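Local coordinates for protein yojF (Bacillus subtilis, PDB 1NJH), which is of unknown function but belongs to the DUF1806 family and folds largely as antiparallel beta sheet, with two copies in the assembly, at residues P23-L28 against N52-Y57. Residues are numbered along the deposited sequence; the frame is centred on the assembly and turned at random.
Sequences PVYIHL and NAKVTY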
loop_
_atom_site.group_PDB
_atom_site.type_symbol
_atom_site.label_atom_id
_atom_site.label_comp_id
_atom_site.label_asym_id
_atom_site.label_seq_id
_atom_site.Cartn_x
_atom_site.Cartn_y
_atom_site.Cartn_z
ATOM N N PRO A 23 -7.107 12.857 11.414
ATOM C CA PRO A 23 -5.845 12.338 10.876
ATOM C C PRO A 23 -5.340 11.115 11.624
ATOM O O PRO A 23 -5.269 11.122 12.850
ATOM C CB PRO A 23 -4.895 13.525 11.027
ATOM C CG PRO A 23 -5.814 14.714 10.928
ATOM C CD PRO A 23 -6.973 14.277 11.781
ATOM N N VAL A 24 -5.006 10.061 10.887
ATOM C CA VAL A 24 -4.467 8.856 11.498
ATOM C C VAL A 24 -3.302 8.366 10.661
ATOM O O VAL A 24 -3.090 8.835 9.545
ATOM C CB VAL A 24 -5.530 7.730 11.626
ATOM C CG1 VAL A 24 -6.609 8.171 12.605
ATOM C CG2 VAL A 24 -6.124 7.385 10.258
ATOM N N TYR A 25 -2.515 7.464 11.231
ATOM C CA TYR A 25 -1.382 6.910 10.515
ATOM C C TYR A 25 -1.736 5.495 10.101
ATOM O O TYR A 25 -2.364 4.756 10.857
ATOM C CB TYR A 25 -0.146 6.885 11.412
ATOM C CG TYR A 25 0.396 8.264 11.688
ATOM C CD1 TYR A 25 -0.104 9.029 12.740
ATOM C CD2 TYR A 25 1.383 8.816 10.877
ATOM C CE1 TYR A 25 0.373 10.310 12.981
ATOM C CE2 TYR A 25 1.862 10.101 11.105
ATOM C CZ TYR A 25 1.352 10.839 12.161
ATOM O OH TYR A 25 1.832 12.103 12.408
ATOM N N ILE A 26 -1.306 5.108 8.910
ATOM C CA ILE A 26 -1.594 3.784 8.413
ATOM C C ILE A 26 -0.346 2.975 8.029
ATOM O O ILE A 26 0.648 3.524 7.519
ATOM C CB ILE A 26 -2.548 3.893 7.172
ATOM C CG1 ILE A 26 -3.922 4.397 7.648
ATOM C CG2 ILE A 26 -2.644 2.552 6.433
ATOM C CD1 ILE A 26 -5.001 4.341 6.635
ATOM N N HIS A 27 -0.395 1.685 8.334
ATOM C CA HIS A 27 0.642 0.764 7.921
ATOM C C HIS A 27 -0.116 -0.253 7.057
ATOM O O HIS A 27 -1.103 -0.836 7.516
ATOM C CB HIS A 27 1.291 0.029 9.095
ATOM C CG HIS A 27 2.402 -0.875 8.664
ATOM N ND1 HIS A 27 2.208 -2.201 8.338
ATOM C CD2 HIS A 27 3.703 -0.611 8.405
ATOM C CE1 HIS A 27 3.345 -2.713 7.896
ATOM N NE2 HIS A 27 4.267 -1.768 7.926
ATOM N N LEU A 28 0.321 -0.450 5.812
ATOM C CA LEU A 28 -0.314 -1.403 4.900
ATOM C C LEU A 28 0.822 -2.129 4.226
ATOM O O LEU A 28 1.648 -1.511 3.557
ATOM C CB LEU A 28 -1.161 -0.680 3.857
ATOM C CG LEU A 28 -1.819 -1.593 2.813
ATOM C CD1 LEU A 28 -2.783 -2.565 3.485
ATOM C CD2 LEU A 28 -2.532 -0.733 1.777
ATOM N N ASN A 52 3.272 4.624 7.929
ATOM C CA ASN A 52 3.017 5.971 8.405
ATOM C C ASN A 52 2.532 6.950 7.363
ATOM O O ASN A 52 2.987 8.093 7.312
ATOM C CB ASN A 52 4.234 6.536 9.146
ATOM C CG ASN A 52 4.440 5.852 10.472
ATOM O OD1 ASN A 52 3.474 5.465 11.134
ATOM N ND2 ASN A 52 5.697 5.687 10.874
ATOM N N ALA A 53 1.622 6.477 6.516
ATOM C CA ALA A 53 0.989 7.344 5.532
ATOM C C ALA A 53 -0.005 8.050 6.441
ATOM O O ALA A 53 -0.626 7.404 7.295
ATOM C CB ALA A 53 0.237 6.519 4.479
ATOM N N LYS A 54 -0.127 9.365 6.304
ATOM C CA LYS A 54 -1.054 10.110 7.130
ATOM C C LYS A 54 -2.273 10.391 6.269
ATOM O O LYS A 54 -2.157 10.945 5.173
ATOM C CB LYS A 54 -0.421 11.423 7.607
ATOM C CG LYS A 54 -1.110 12.033 8.819
ATOM C CD LYS A 54 -0.418 13.320 9.256
ATOM C CE LYS A 54 -1.036 13.880 10.523
ATOM N NZ LYS A 54 -0.918 12.925 11.655
ATOM N N VAL A 55 -3.433 9.972 6.753
ATOM C CA VAL A 55 -4.675 10.166 6.015
ATOM C C VAL A 55 -5.836 10.437 6.962
ATOM O O VAL A 55 -5.760 10.185 8.170
ATOM C CB VAL A 55 -5.063 8.898 5.193
ATOM C CG1 VAL A 55 -3.888 8.426 4.347
ATOM C CG2 VAL A 55 -5.519 7.792 6.131
ATOM N N THR A 56 -6.921 10.934 6.385
ATOM C CA THR A 56 -8.148 11.189 7.113
ATOM C C THR A 56 -9.218 10.515 6.261
ATOM O O THR A 56 -9.394 10.888 5.108
ATOM C CB THR A 56 -8.459 12.693 7.197
ATOM O OG1 THR A 56 -7.462 13.339 7.996
ATOM C CG2 THR A 56 -9.826 12.909 7.825
ATOM N N TYR A 57 -9.881 9.494 6.788
ATOM C CA TYR A 57 -10.935 8.843 6.005
ATOM C C TYR A 57 -12.298 9.184 6.586
ATOM O O TYR A 57 -12.446 9.310 7.808
ATOM C CB TYR A 57 -10.713 7.316 5.942
ATOM C CG TYR A 57 -10.702 6.580 7.262
ATOM C CD1 TYR A 57 -11.890 6.174 7.872
ATOM C CD2 TYR A 57 -9.493 6.188 7.851
ATOM C CE1 TYR A 57 -11.877 5.385 9.026
ATOM C CE2 TYR A 57 -9.469 5.397 9.005
ATOM C CZ TYR A 57 -10.660 5.001 9.580
ATOM O OH TYR A 57 -10.658 4.200 10.690
#
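V24 and V55 exchange two nearly straight backbone hydrogen bonds, V24 N to V55 O at 2.8 Å and V55 N to V24 O at 3.0 Å, and I26 and A53 form the next hydrogen-bonded antiparallel pair. Between them, Y25 and K54 are a non-hydrogen-bonded pair with both side chains on one face. K54 has CG anti to its backbone N (chi1 -161°), which sets that atom over one face of the Y25 ring, toward its rim; a bend at chi4 then brings K54 NZ to 3.0 Å from Y25 OH. That hydroxyl also makes a weak hydrogen bond to E76 of the second subunit. An alanine at Y25 would probably leave K54 NZ without its hydroxyl and ring neighbour and open a gap beside N52. Where strand 45-63 turns its corner, two residues, N52 and A53, sit opposite the single I26: a G1 beta bulge, with N52 at the left-handed backbone angles (57/42°) its first position takes. N52 CB lies 4.0 Å from Y25 CD2, while its OD1 accepts a hydrogen bond from F117 N. On the other face, the I26 and V55 side chains cross at about a right angle, I26 CD1 3.5 Å from V55 CG2, and V24 CG2 reaches Y57 CE2 at 4.1 Å. I79 of strand 78-89 packs against both I26 and V55.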